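Local atomic coordinates of translation initiation factor eIF2B, subunit delta (Archaeoglobus fulgidus, PDB entry 1T5O), a protein that probably interconverts 5-methylthioribose 1-phosphate and 5-methylthioribulose 1-phosphate, an isomerase step associated with methionine biosynthesis. Residues C186-P190 against L191-S195; L211-D214 against S215-G218. All blocks are in the same frame, centred on the assembly; numbering follows the deposited sequence.

Contact 1: C186-P190 against L191-S195; sequences CETRP and LNQGS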
loop_
_atom_site.group_PDB
_atom_site.type_symbol
_atom_site.label_atom_id
_atom_site.label_comp_id
_atom_site.label_asym_id
_atom_site.label_seq_id
_atom_site.Cartn_x
_atom_site.Cartn_y
_atom_site.Cartn_z
ATOM N N CYS A 186 7.975 6.033 -0.931
ATOM C CA CYS A 186 6.805 5.166 -0.754
ATOM C C CYS A 186 7.167 3.770 -1.231
ATOM O O CYS A 186 7.760 3.634 -2.301
ATOM C CB CYS A 186 5.634 5.706 -1.571
ATOM S SG CYS A 186 5.060 7.232 -0.848
ATOM N N GLU A 187 6.794 2.737 -0.464
ATOM C CA GLU A 187 7.170 1.373 -0.819
ATOM C C GLU A 187 6.714 1.005 -2.219
ATOM O O GLU A 187 7.380 0.235 -2.893
ATOM C CB GLU A 187 6.653 0.356 0.216
ATOM C CG GLU A 187 5.183 0.020 0.098
ATOM C CD GLU A 187 4.740 -1.059 1.094
ATOM O OE1 GLU A 187 5.549 -1.961 1.425
ATOM O OE2 GLU A 187 3.563 -1.014 1.525
ATOM N N THR A 188 5.597 1.591 -2.648
ATOM C CA THR A 188 5.025 1.393 -3.980
ATOM C C THR A 188 4.477 -0.022 -4.246
ATOM O O THR A 188 5.087 -0.821 -4.955
ATOM C CB THR A 188 6.060 1.776 -5.104
ATOM O OG1 THR A 188 6.610 3.071 -4.818
ATOM C CG2 THR A 188 5.374 1.817 -6.497
ATOM N N ARG A 189 3.315 -0.320 -3.679
ATOM C CA ARG A 189 2.679 -1.624 -3.894
ATOM C C ARG A 189 2.164 -1.715 -5.345
ATOM O O ARG A 189 2.012 -0.701 -5.993
ATOM C CB ARG A 189 1.534 -1.793 -2.895
ATOM C CG ARG A 189 2.044 -1.955 -1.457
ATOM C CD ARG A 189 2.673 -3.302 -1.301
ATOM N NE ARG A 189 1.651 -4.345 -1.417
ATOM C CZ ARG A 189 1.910 -5.626 -1.657
ATOM N NH1 ARG A 189 3.166 -6.041 -1.818
ATOM N NH2 ARG A 189 0.912 -6.496 -1.730
ATOM N N PRO A 190 1.929 -2.931 -5.871
ATOM C CA PRO A 190 2.124 -4.224 -5.200
ATOM C C PRO A 190 3.494 -4.877 -5.477
ATOM O O PRO A 190 3.768 -5.956 -4.957
ATOM C CB PRO A 190 0.983 -5.069 -5.761
ATOM C CG PRO A 190 0.992 -4.649 -7.197
ATOM C CD PRO A 190 1.108 -3.109 -7.087
ATOM N N LEU A 191 4.345 -4.240 -6.286
ATOM C CA LEU A 191 5.652 -4.818 -6.605
ATOM C C LEU A 191 6.806 -4.275 -5.786
ATOM O O LEU A 191 7.932 -4.752 -5.919
ATOM C CB LEU A 191 5.960 -4.636 -8.099
ATOM C CG LEU A 191 5.986 -5.911 -8.950
ATOM C CD1 LEU A 191 4.916 -6.888 -8.482
ATOM C CD2 LEU A 191 5.803 -5.557 -10.430
ATOM N N ASN A 192 6.529 -3.271 -4.954
ATOM C CA ASN A 192 7.526 -2.659 -4.069
ATOM C C ASN A 192 8.798 -2.105 -4.694
ATOM O O ASN A 192 9.911 -2.302 -4.161
ATOM C CB ASN A 192 7.935 -3.640 -2.972
ATOM C CG ASN A 192 6.849 -3.837 -1.951
ATOM O OD1 ASN A 192 5.793 -4.432 -2.245
ATOM N ND2 ASN A 192 7.078 -3.321 -0.746
ATOM N N GLN A 193 8.654 -1.398 -5.802
ATOM C CA GLN A 193 9.832 -0.811 -6.429
ATOM C C GLN A 193 10.476 0.234 -5.517
ATOM O O GLN A 193 11.688 0.452 -5.573
ATOM C CB GLN A 193 9.451 -0.176 -7.765
ATOM C CG GLN A 193 9.013 -1.221 -8.798
ATOM C CD GLN A 193 7.486 -1.347 -8.919
ATOM O OE1 GLN A 193 6.726 -1.058 -7.969
ATOM N NE2 GLN A 193 7.034 -1.777 -10.093
ATOM N N GLY A 194 9.652 0.889 -4.699
ATOM C CA GLY A 194 10.145 1.912 -3.788
ATOM C C GLY A 194 11.027 1.365 -2.678
ATOM O O GLY A 194 12.098 1.917 -2.386
ATOM N N SER A 195 10.614 0.269 -2.055
ATOM C CA SER A 195 11.423 -0.284 -0.966
ATOM C C SER A 195 12.589 -1.130 -1.486
ATOM O O SER A 195 13.696 -1.075 -0.943
ATOM C CB SER A 195 10.547 -1.126 -0.032
ATOM O OG SER A 195 9.959 -2.194 -0.750
HETATM O O HOH W 1 6.160 -6.993 -3.773
#
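The amide of Asn-192 lies between Glu-187 and Arg-189 and uses both of its ends. Its oxygen takes a bond from the guanidinium: Arg-189 NH1 is 3.1 Å from Asn-192 OD1, and the donor lies in the carbonyl plane, with a C=O...N angle of 158°, while OD1 sits at the guanidinium edge although the two planes are 63° apart. On the other end, Asn-192 ND2 gives one hydrogen to Glu-187 OE1 at 3.0 Å, meeting the carboxylate from above its plane, and the other to Ser-195 OG at 3.1 Å, close to the amide plane. The bonds with Arg-189, Glu-187 and Ser-195 fix the amide's rotation; water 1 donates to both Asn-192 OD1 and Pro-190 O, bridging it to the turn. The carboxylate and guanidinium have stronger partners across the dimer interface: Glu-187 forms a salt bridge with Arg-189 of the second subunit, and Arg-189 one with Glu-187 of the second subunit. Ser-195 OG also bonds to Ile-297 O of the second subunit.

This is the loop from a parallel strand into helix 193-204 of a Rossmann-like domain, and it turns through a cis peptide before Pro-190. Asn-192 occupies the helix N-cap position, but its side chain makes no capping bond. Glu-187 O receives weak bonds from Gly-194 N and Ser-195 N, and Thr-188 O a weak one from Asn-192 N at 2.8 Å. Thr-188 OG1 donates to Cys-186 O at 2.8 Å and is also hydrogen-bonded to Cys-154 N; its chi1 of -50° puts CG2 anti to the backbone N, 3.5 Å from Gln-193 OE1. Gln-193, a predicted substrate-binding residue, crosses Thr-188 at about a right angle and approaches Lys-244, also predicted to bind substrate, and Cys-154, the predicted transition-state stabilizer.

Contact 2: L211-D214 against S215-G218; sequences LITD and SMVG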
loop_
_atom_site.group_PDB
_atom_site.type_symbol
_atom_site.label_atom_id
_atom_site.label_comp_id
_atom_site.label_asym_id
_atom_site.label_seq_id
_atom_site.Cartn_x
_atom_site.Cartn_y
_atom_site.Cartn_z
ATOM N N LEU A 211 11.683 5.052 4.520
ATOM C CA LEU A 211 10.691 4.190 3.859
ATOM C C LEU A 211 9.361 4.265 4.580
ATOM O O LEU A 211 9.308 4.152 5.806
ATOM C CB LEU A 211 11.178 2.739 3.925
ATOM C CG LEU A 211 10.904 1.655 2.866
ATOM C CD1 LEU A 211 10.804 0.333 3.544
ATOM C CD2 LEU A 211 9.677 1.934 2.049
ATOM N N ILE A 212 8.284 4.447 3.817
ATOM C CA ILE A 212 6.928 4.515 4.390
ATOM C C ILE A 212 6.029 3.755 3.466
ATOM O O ILE A 212 6.425 3.443 2.344
ATOM C CB ILE A 212 6.349 5.959 4.441
ATOM C CG1 ILE A 212 6.285 6.591 3.028
ATOM C CG2 ILE A 212 7.179 6.812 5.344
ATOM C CD1 ILE A 212 5.514 7.939 3.014
ATOM N N THR A 213 4.832 3.427 3.944
ATOM C CA THR A 213 3.869 2.748 3.104
ATOM C C THR A 213 3.284 3.849 2.174
ATOM O O THR A 213 3.422 5.053 2.457
ATOM C CB THR A 213 2.772 2.121 4.010
ATOM O OG1 THR A 213 2.011 1.188 3.264
ATOM C CG2 THR A 213 1.871 3.161 4.534
ATOM N N ASP A 214 2.646 3.460 1.075
ATOM C CA ASP A 214 2.045 4.454 0.163
ATOM C C ASP A 214 0.943 5.255 0.849
ATOM O O ASP A 214 0.800 6.470 0.635
ATOM C CB ASP A 214 1.453 3.757 -1.088
ATOM C CG ASP A 214 2.447 2.837 -1.748
ATOM O OD1 ASP A 214 3.628 3.217 -1.795
ATOM O OD2 ASP A 214 2.049 1.748 -2.223
ATOM N N SER A 215 0.179 4.566 1.687
ATOM C CA SER A 215 -0.919 5.172 2.413
ATOM C C SER A 215 -0.446 6.230 3.418
ATOM O O SER A 215 -1.247 7.073 3.863
ATOM C CB SER A 215 -1.701 4.092 3.172
ATOM O OG SER A 215 -0.928 3.650 4.291
ATOM N N MET A 216 0.834 6.189 3.796
ATOM C CA MET A 216 1.358 7.162 4.766
ATOM C C MET A 216 1.625 8.516 4.140
ATOM O O MET A 216 2.062 9.438 4.824
ATOM C CB MET A 216 2.654 6.648 5.428
ATOM C CG MET A 216 2.414 5.645 6.540
ATOM S SD MET A 216 3.887 4.651 6.904
ATOM C CE MET A 216 3.177 3.287 7.793
ATOM N N VAL A 217 1.376 8.656 2.847
ATOM C CA VAL A 217 1.593 9.941 2.207
ATOM C C VAL A 217 0.727 11.000 2.907
ATOM O O VAL A 217 1.119 12.147 3.006
ATOM C CB VAL A 217 1.214 9.899 0.696
ATOM C CG1 VAL A 217 1.469 11.266 0.053
ATOM C CG2 VAL A 217 2.080 8.844 -0.007
ATOM N N GLY A 218 -0.457 10.610 3.372
ATOM C CA GLY A 218 -1.318 11.566 4.055
ATOM C C GLY A 218 -0.746 12.104 5.361
ATOM O O GLY A 218 -0.645 13.320 5.551
HETATM O O HOH W 2 -0.148 1.622 1.865
#
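Met-216 lays its thioether against Thr-213 and Ile-212. The threonine methyl does the touching, with Thr-213 CG2 3.4 Å from Met-216 SD and 3.5 Å from Met-216 CE. With OG1 anti to the backbone N (chi1 -166°), CG2 falls between N and the carbonyl carbon, where it meets the methionine. The sulfur accepts a weak but nearly straight hydrogen bond from the backbone, with Thr-213 N 3.3 Å from Met-216 SD and an N-H...S angle of 167°. Beyond CG the methionine is extended, which carries SD and CE past the threonine at about a right angle to it. Ile-212 runs alongside in the opposite direction, its CB 3.7 Å from Met-216 SD.

The backbone closes the same turn: Met-216 N bonds to Thr-213 O at 3.1 Å. This is a strand-to-helix connection in the parallel part of a Rossmann-like sheet, in which strand 208-212 ends and the chain coils into helix 217-222. Water 2 bridges the turn, accepting from Ser-215 N at 3.0 Å and hydrogen-bonded to Thr-213 OG1.

In the next shell, Thr-213 OG1 is also hydrogen-bonded to Glu-187 OE2, and Ile-212 packs on Ile-184 and Cys-186 of the adjacent strand. The second subunit covers Met-216 with Tyr-305 and Thr-213 with Arg-189, while Thr-249 OG1 of that subunit is hydrogen-bonded to Ser-215 O.

In the fold
From the N terminus, strand 182-186 leads into contact 1, whose loop closes at the start of helix 193-204. That helix returns the chain to strand 208-212, and contact 2 closes the next strand-to-helix turn, before helix 217-222. The two are in series, neither nested nor crossed, with centres about 10 Å apart. They meet through Asp-214, whose OD1 lies 2.7 Å from Thr-188 N and whose OD2 lies 2.8 Å from Arg-189 N, both probable hydrogen bonds. One carboxylate thereby joins the loops following two neighbouring parallel strands. Both contacts also touch the second subunit, where the sheet continues across the interface through Leu-211.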